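Local coordinates for catalytic domain of the nuclear inclusion protein A (nia) (Tobacco etch virus, PDB 1LVM) that cleaves peptide bonds as a chymotrypsin-like cysteine protease, probably releasing mature viral proteins from the polyprotein at specific recognition sites, at residues N60-V65 with V71-N76; I26-N31 with T37-G42. The protein carries 1 engineered substitution. All coordinates share one frame; numbering follows the deposited sequence.

Contact 1: residues N60-V65 with V71-N76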
ATOM      1  N   ASN A  60     -14.877   6.356  12.336  1.00 15.62           N
ATOM      2  CA  ASN A  60     -15.610   6.897  13.482  1.00 15.96           C
ATOM      3  C   ASN A  60     -14.783   6.687  14.750  1.00 21.46           C
ATOM      4  O   ASN A  60     -15.325   6.399  15.818  1.00 19.30           O
ATOM      5  CB  ASN A  60     -16.968   6.145  13.530  1.00 17.97           C
ATOM      6  CG  ASN A  60     -17.892   6.676  14.597  1.00 27.12           C
ATOM      7  OD1 ASN A  60     -17.981   7.870  14.747  1.00 25.42           O
ATOM      8  ND2 ASN A  60     -18.542   5.777  15.374  1.00 27.31           N
ATOM      9  N   GLY A  61     -13.463   6.798  14.624  1.00 18.17           N
ATOM     10  CA  GLY A  61     -12.609   6.528  15.777  1.00 18.06           C
ATOM     11  C   GLY A  61     -11.297   7.216  15.660  1.00 20.60           C
ATOM     12  O   GLY A  61     -11.269   8.407  15.317  1.00 20.67           O
ATOM     13  N   THR A  62     -10.220   6.472  15.950  1.00 16.93           N
ATOM     14  CA  THR A  62      -8.880   7.026  15.978  1.00 17.56           C
ATOM     15  C   THR A  62      -7.944   6.353  14.976  1.00 14.76           C
ATOM     16  O   THR A  62      -8.166   5.237  14.570  1.00 16.22           O
ATOM     17  CB  THR A  62      -8.228   6.862  17.381  1.00 18.30           C
ATOM     18  OG1 THR A  62      -8.036   5.450  17.680  1.00 16.37           O
ATOM     19  CG2 THR A  62      -9.145   7.484  18.461  1.00 20.05           C
ATOM     20  N   LEU A  63      -6.895   7.059  14.576  1.00 11.44           N
ATOM     21  CA  LEU A  63      -5.918   6.423  13.674  1.00 17.70           C
ATOM     22  C   LEU A  63      -4.540   6.502  14.290  1.00 20.24           C
ATOM     23  O   LEU A  63      -4.021   7.621  14.502  1.00 16.30           O
ATOM     24  CB  LEU A  63      -5.859   7.112  12.296  1.00 14.50           C
ATOM     25  CG  LEU A  63      -4.908   6.421  11.297  1.00 15.06           C
ATOM     26  CD1 LEU A  63      -5.506   5.002  10.912  1.00 14.30           C
ATOM     27  CD2 LEU A  63      -4.753   7.255  10.021  1.00 16.69           C
ATOM     28  N   LEU A  64      -3.937   5.343  14.583  1.00 12.71           N
ATOM     29  CA  LEU A  64      -2.562   5.368  15.147  1.00 20.84           C
ATOM     30  C   LEU A  64      -1.627   5.224  13.958  1.00 17.39           C
ATOM     31  O   LEU A  64      -1.789   4.307  13.154  1.00 17.04           O
ATOM     32  CB  LEU A  64      -2.352   4.200  16.078  1.00 20.96           C
ATOM     33  CG  LEU A  64      -1.101   4.203  16.969  1.00 27.69           C
ATOM     34  CD1 LEU A  64      -1.101   5.436  17.897  1.00 23.71           C
ATOM     35  CD2 LEU A  64      -1.124   2.945  17.815  1.00 28.85           C
ATOM     36  N   VAL A  65      -0.628   6.100  13.858  1.00 14.31           N
ATOM     37  CA  VAL A  65       0.296   6.048  12.711  1.00 13.09           C
ATOM     38  C   VAL A  65       1.728   5.895  13.205  1.00 21.96           C
ATOM     39  O   VAL A  65       2.264   6.799  13.839  1.00 20.75           O
ATOM     40  CB  VAL A  65       0.266   7.327  11.931  1.00 15.24           C
ATOM     41  CG1 VAL A  65       1.249   7.229  10.745  1.00 18.19           C
ATOM     42  CG2 VAL A  65      -1.159   7.604  11.416  1.00 15.85           C
ATOM     43  N   VAL A  71       5.470   7.618  16.743  1.00 21.02           N
ATOM     44  CA  VAL A  71       4.075   7.212  16.735  1.00 21.58           C
ATOM     45  C   VAL A  71       3.159   8.426  16.964  1.00 30.34           C
ATOM     46  O   VAL A  71       3.361   9.164  17.896  1.00 24.94           O
ATOM     47  CB  VAL A  71       3.869   6.144  17.805  1.00 25.56           C
ATOM     48  CG1 VAL A  71       2.486   5.591  17.701  1.00 30.46           C
ATOM     49  CG2 VAL A  71       4.910   5.025  17.648  1.00 30.62           C
ATOM     50  N   PHE A  72       2.163   8.622  16.094  1.00 16.07           N
ATOM     51  CA  PHE A  72       1.270   9.757  16.191  1.00 17.33           C
ATOM     52  C   PHE A  72      -0.131   9.243  16.174  1.00 29.00           C
ATOM     53  O   PHE A  72      -0.418   8.236  15.517  1.00 21.73           O
ATOM     54  CB  PHE A  72       1.484  10.693  15.027  1.00 18.49           C
ATOM     55  CG  PHE A  72       2.902  11.156  14.904  1.00 40.19           C
ATOM     56  CD1 PHE A  72       3.867  10.350  14.280  1.00 30.32           C
ATOM     57  CD2 PHE A  72       3.306  12.378  15.469  1.00 24.47           C
ATOM     58  CE1 PHE A  72       5.207  10.752  14.217  1.00 22.29           C
ATOM     59  CE2 PHE A  72       4.686  12.787  15.409  1.00 23.76           C
ATOM     60  CZ  PHE A  72       5.605  11.969  14.784  1.00 20.79           C
ATOM     61  N   LYS A  73      -0.997   9.915  16.896  1.00 18.94           N
ATOM     62  CA  LYS A  73      -2.379   9.485  16.935  1.00 15.02           C
ATOM     63  C   LYS A  73      -3.333  10.571  16.527  1.00 18.67           C
ATOM     64  O   LYS A  73      -3.270  11.701  17.018  1.00 17.59           O
ATOM     65  CB  LYS A  73      -2.732   9.033  18.348  1.00 18.82           C
ATOM     66  CG  LYS A  73      -4.101   8.386  18.449  1.00 29.19           C
ATOM     67  CD  LYS A  73      -4.357   8.034  19.932  1.00 30.46           C
ATOM     68  CE  LYS A  73      -5.459   6.987  20.107  1.00 38.88           C
ATOM     69  NZ  LYS A  73      -4.936   5.595  19.964  1.00 62.83           N
ATOM     70  N   VAL A  74      -4.198  10.230  15.585  1.00 15.63           N
ATOM     71  CA  VAL A  74      -5.236  11.131  15.112  1.00 16.59           C
ATOM     72  C   VAL A  74      -6.426  10.865  16.025  1.00 24.36           C
ATOM     73  O   VAL A  74      -6.958   9.755  16.049  1.00 18.39           O
ATOM     74  CB  VAL A  74      -5.659  10.770  13.652  1.00 16.12           C
ATOM     75  CG1 VAL A  74      -6.851  11.649  13.176  1.00 15.02           C
ATOM     76  CG2 VAL A  74      -4.484  10.935  12.736  1.00 17.82           C
ATOM     77  N   LYS A  75      -6.900  11.900  16.717  1.00 16.17           N
ATOM     78  CA  LYS A  75      -7.971  11.697  17.669  1.00 20.53           C
ATOM     79  C   LYS A  75      -9.328  11.399  17.095  1.00 18.18           C
ATOM     80  O   LYS A  75     -10.130  10.684  17.697  1.00 17.64           O
ATOM     81  CB  LYS A  75      -8.055  12.930  18.591  1.00 26.25           C
ATOM     82  CG  LYS A  75      -6.758  13.119  19.407  1.00 50.42           C
ATOM     83  CD  LYS A  75      -6.864  14.220  20.466  1.00 58.10           C
ATOM     84  CE  LYS A  75      -7.129  15.601  19.863  1.00 93.94           C
ATOM     85  NZ  LYS A  75      -7.084  16.695  20.892  1.00 85.97           N
ATOM     86  N   ASN A  76      -9.584  11.962  15.947  1.00 19.64           N
ATOM     87  CA  ASN A  76     -10.871  11.753  15.302  1.00 15.28           C
ATOM     88  C   ASN A  76     -10.646  11.579  13.795  1.00 14.94           C
ATOM     89  O   ASN A  76     -10.354  12.510  13.065  1.00 18.08           O
ATOM     90  CB  ASN A  76     -11.771  12.977  15.617  1.00 23.01           C
ATOM     91  CG  ASN A  76     -13.161  12.826  15.067  1.00 49.49           C
ATOM     92  OD1 ASN A  76     -13.400  12.008  14.210  1.00 22.53           O
ATOM     93  ND2 ASN A  76     -14.095  13.646  15.552  1.00 22.92           N
TER
HETATM   94  O   HOH W   1     -16.018  10.493  15.557  1.00 46.29           O
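Leu63 and Val74 grip each other through a pair of backbone hydrogen bonds, and Val65 and Phe72 repeat the pattern two residues on, so each pair satisfies all four of its backbone N and O atoms. The amide of Val74 reaches Leu63 O over 2.8 Å in an almost straight line (178° at the hydrogen), and Val65 N lies 2.7 Å from Phe72 O. Between them sits the non-hydrogen-bonded pair Leu64 and Lys73, where Lys73 CA gives a C-H...O contact to Leu63 O. The backbone of Leu64 also pairs with strand 26-33, as does that of Thr62, with Glu32.

Leu63, Val65, Phe72 and Val74 turn to the buried face, with Leu63 CB 3.9 Å from Val74 CB; the Phe72 ring packs edge-to-face with Phe99. On the other face, Leu64 CG stands anti to the backbone N (chi1 -168°), which carries CD1 across to Val71 CG1 at 3.6 Å. The extended Lys73 chain crosses Thr62 with CE 3.9 Å from Thr62 CB; the bend at chi4 (85°) leaves NZ 3.9 Å from Thr62 OG1, too far for a hydrogen bond. Beyond the strands, Gly61 N is taken by Thr77 OG1 and Asn76 O by Thr79 OG1. A water donates weakly to both Asn60 OD1 and Asn76 OD1; Thr78 OG1 is the stronger partner of Asn76 OD1, and Asp34 takes Asn60 ND2. Phe72 and Lys73 also pair in parallel with the bound peptide, so this antiparallel beta hairpin forms a substrate-side edge of the N-terminal barrel in a chymotrypsin-like protease.

Contact 2: residues I26-N31 with T37-G42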
ATOM      1  N   ILE A  26       7.476   3.872   4.853  1.00 16.40           N
ATOM      2  CA  ILE A  26       6.318   3.042   5.215  1.00 12.35           C
ATOM      3  C   ILE A  26       5.843   3.308   6.639  1.00 16.27           C
ATOM      4  O   ILE A  26       6.657   3.560   7.536  1.00 14.97           O
ATOM      5  CB  ILE A  26       6.680   1.552   5.020  1.00 12.23           C
ATOM      6  CG1 ILE A  26       6.914   1.326   3.552  1.00 12.83           C
ATOM      7  CG2 ILE A  26       5.595   0.647   5.709  1.00 13.98           C
ATOM      8  CD1 ILE A  26       7.382  -0.134   3.226  1.00 18.96           C
ATOM      9  N   CYS A  27       4.518   3.399   6.815  1.00 11.11           N
ATOM     10  CA  CYS A  27       3.942   3.594   8.109  1.00  9.15           C
ATOM     11  C   CYS A  27       3.011   2.473   8.412  1.00 14.49           C
ATOM     12  O   CYS A  27       2.383   1.883   7.493  1.00 16.77           O
ATOM     13  CB  CYS A  27       3.048   4.875   8.122  1.00 17.59           C
ATOM     14  SG  CYS A  27       3.884   6.441   7.689  1.00 25.64           S
ATOM     15  N   HIS A  28       2.869   2.197   9.693  1.00 12.40           N
ATOM     16  CA  HIS A  28       1.906   1.182  10.121  1.00 11.73           C
ATOM     17  C   HIS A  28       0.685   1.951  10.634  1.00 20.14           C
ATOM     18  O   HIS A  28       0.821   2.837  11.478  1.00 17.05           O
ATOM     19  CB  HIS A  28       2.412   0.305  11.233  1.00 14.70           C
ATOM     20  CG  HIS A  28       1.536  -0.894  11.431  1.00 16.94           C
ATOM     21  ND1 HIS A  28       0.896  -1.170  12.622  1.00 28.89           N
ATOM     22  CD2 HIS A  28       1.163  -1.877  10.567  1.00 17.64           C
ATOM     23  CE1 HIS A  28       0.177  -2.274  12.488  1.00 33.99           C
ATOM     24  NE2 HIS A  28       0.319  -2.723  11.251  1.00 24.53           N
ATOM     25  N   LEU A  29      -0.505   1.566  10.152  1.00 12.70           N
ATOM     26  CA  LEU A  29      -1.753   2.271  10.455  1.00 14.27           C
ATOM     27  C   LEU A  29      -2.754   1.391  11.187  1.00 12.04           C
ATOM     28  O   LEU A  29      -3.006   0.256  10.764  1.00 15.74           O
ATOM     29  CB  LEU A  29      -2.395   2.702   9.105  1.00 14.58           C
ATOM     30  CG  LEU A  29      -1.452   3.440   8.109  1.00 11.70           C
ATOM     31  CD1 LEU A  29      -2.164   3.818   6.824  1.00 12.34           C
ATOM     32  CD2 LEU A  29      -0.944   4.738   8.705  1.00 12.91           C
ATOM     33  N   THR A  30      -3.320   1.916  12.267  1.00 11.71           N
ATOM     34  CA  THR A  30      -4.331   1.212  12.967  1.00 11.22           C
ATOM     35  C   THR A  30      -5.572   2.056  13.126  1.00 16.57           C
ATOM     36  O   THR A  30      -5.548   3.069  13.783  1.00 16.17           O
ATOM     37  CB  THR A  30      -3.808   0.721  14.363  1.00 16.50           C
ATOM     38  OG1 THR A  30      -2.670  -0.138  14.155  1.00 15.96           O
ATOM     39  CG2 THR A  30      -4.917  -0.014  15.117  1.00 18.63           C
ATOM     40  N   ASN A  31      -6.669   1.627  12.491  1.00 14.02           N
ATOM     41  CA  ASN A  31      -7.924   2.405  12.605  1.00 13.33           C
ATOM     42  C   ASN A  31      -8.781   1.683  13.644  1.00 15.86           C
ATOM     43  O   ASN A  31      -9.273   0.588  13.405  1.00 15.20           O
ATOM     44  CB  ASN A  31      -8.626   2.433  11.230  1.00 11.63           C
ATOM     45  CG  ASN A  31     -10.012   3.121  11.260  1.00 16.01           C
ATOM     46  OD1 ASN A  31     -10.466   3.568  12.298  1.00 15.29           O
ATOM     47  ND2 ASN A  31     -10.636   3.261  10.084  1.00 13.43           N
ATOM     48  N   THR A  37     -10.806  -3.056  15.144  1.00 24.21           N
ATOM     49  CA  THR A  37      -9.504  -2.462  14.927  1.00 23.76           C
ATOM     50  C   THR A  37      -8.942  -3.061  13.655  1.00 28.88           C
ATOM     51  O   THR A  37      -8.906  -4.273  13.517  1.00 29.76           O
ATOM     52  CB  THR A  37      -8.549  -2.645  16.142  1.00 22.15           C
ATOM     53  OG1 THR A  37      -7.287  -2.065  15.790  1.00 27.29           O
ATOM     54  CG2 THR A  37      -8.354  -4.122  16.515  1.00 42.90           C
ATOM     55  N   THR A  38      -8.533  -2.208  12.709  1.00 17.73           N
ATOM     56  CA  THR A  38      -7.984  -2.665  11.432  1.00 20.68           C
ATOM     57  C   THR A  38      -6.580  -2.121  11.293  1.00 22.73           C
ATOM     58  O   THR A  38      -6.397  -0.913  11.381  1.00 16.27           O
ATOM     59  CB  THR A  38      -8.824  -2.113  10.282  1.00 30.22           C
ATOM     60  OG1 THR A  38     -10.150  -2.637  10.391  1.00 32.85           O
ATOM     61  CG2 THR A  38      -8.242  -2.477   8.935  1.00 23.39           C
ATOM     62  N   SER A  39      -5.596  -2.994  11.075  1.00 16.31           N
ATOM     63  CA  SER A  39      -4.224  -2.526  10.927  1.00 11.55           C
ATOM     64  C   SER A  39      -3.678  -2.969   9.580  1.00 20.72           C
ATOM     65  O   SER A  39      -3.973  -4.049   9.096  1.00 18.73           O
ATOM     66  CB  SER A  39      -3.335  -3.116  12.019  1.00 28.46           C
ATOM     67  OG  SER A  39      -3.602  -2.552  13.285  1.00 25.98           O
ATOM     68  N   LEU A  40      -2.866  -2.122   8.978  1.00 12.41           N
ATOM     69  CA  LEU A  40      -2.244  -2.406   7.706  1.00 13.16           C
ATOM     70  C   LEU A  40      -1.233  -1.271   7.466  1.00 14.85           C
ATOM     71  O   LEU A  40      -1.005  -0.401   8.347  1.00 13.84           O
ATOM     72  CB  LEU A  40      -3.319  -2.558   6.556  1.00 11.93           C
ATOM     73  CG  LEU A  40      -4.086  -1.409   5.827  1.00 36.04           C
ATOM     74  CD1 LEU A  40      -5.534  -1.780   5.704  1.00 16.13           C
ATOM     75  CD2 LEU A  40      -3.870  -0.032   6.386  1.00 16.54           C
ATOM     76  N   TYR A  41      -0.598  -1.291   6.311  1.00 13.13           N
ATOM     77  CA  TYR A  41       0.429  -0.282   6.056  1.00 11.63           C
ATOM     78  C   TYR A  41       0.096   0.798   5.039  1.00 13.55           C
ATOM     79  O   TYR A  41      -0.857   0.699   4.290  1.00 12.64           O
ATOM     80  CB  TYR A  41       1.700  -0.998   5.573  1.00 14.05           C
ATOM     81  CG  TYR A  41       2.247  -1.905   6.645  1.00 20.13           C
ATOM     82  CD1 TYR A  41       1.764  -3.196   6.821  1.00 16.36           C
ATOM     83  CD2 TYR A  41       3.255  -1.455   7.480  1.00 15.42           C
ATOM     84  CE1 TYR A  41       2.298  -4.049   7.845  1.00 16.48           C
ATOM     85  CE2 TYR A  41       3.793  -2.257   8.475  1.00 19.83           C
ATOM     86  CZ  TYR A  41       3.337  -3.538   8.665  1.00 18.83           C
ATOM     87  OH  TYR A  41       4.015  -4.314   9.599  1.00 24.30           O
ATOM     88  N   GLY A  42       0.880   1.865   5.073  1.00 11.78           N
ATOM     89  CA  GLY A  42       0.729   2.947   4.090  1.00 15.35           C
ATOM     90  C   GLY A  42       2.099   3.441   3.673  1.00 17.72           C
ATOM     91  O   GLY A  42       3.100   3.061   4.286  1.00 12.60           O
TER
HETATM   92  O   HOH W   2     -11.725  -0.350  12.266  1.00 32.37           O
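Strands 26-31 and 37-42 run antiparallel, their axes 4.5 Å apart at 154°, with hydrogen-bonded pairs Cys27-Gly42, Leu29-Leu40 and Asn31-Thr38 each closed by two N-H...O bonds. Leu29 N to Leu40 O is the shortest of the six at 2.7 Å. On one face the His28 ring crosses that of Tyr41 with planes at 58°, an oblique aromatic pair. His28 CD2 does the touching: it lies 3.3 Å above one face of the Tyr41 ring, offset toward the rim near CZ. The other end of the imidazole leans on Ser39, CE1 to CB, reached because CG is anti to the backbone N (chi1 -167°). Ile26 CG2 packs against Tyr41 CD2 at 3.6 Å.

Farther along the same face, Thr30 OG1 and Ser39 OG share a 2.7 Å hydrogen bond, so each hydroxyl has a partner across the strands. The opposite face is apolar at Leu29 and Leu40, joined CB to CD2 at 4.1 Å. Leu29 CD1 extends over the backbone of Gly42 and comes 4.0 Å from its N. Asn31 ND2 is held by the carbonyls of Leu55 and Arg58, while water donates to Asn31 O and touches Thr38 OG1 weakly. Leu29 and Leu40 both continue onto Thr51 of strand 48-51, placing this antiparallel beta hairpin within the N-terminal barrel of the chymotrypsin-type fold.

How the contacts relate
Contacts 1 and 2 are two beta hairpins of one antiparallel sheet, in series along the chain, their centres about 10 Å apart. Strand 62-67 lies beside strand 26-33 and welds them: Leu64 N is 2.9 Å from Thr30 O, a probable hydrogen bond, and Val65 CG1 packs against Leu29 CD2 at 3.9 Å. The centre of contact 2 lies about 10 Å from the centre of the chain, that of contact 1 about 19 Å. Leu40 of contact 2 touches His54 and Cys159, probably the catalytic histidine and nucleophile, and the Tyr41 backbone bonds to Cys159; contact 2 thus lies beside the catalytic centre and contact 1 beside the bound peptide, which adds a strand to the sheet.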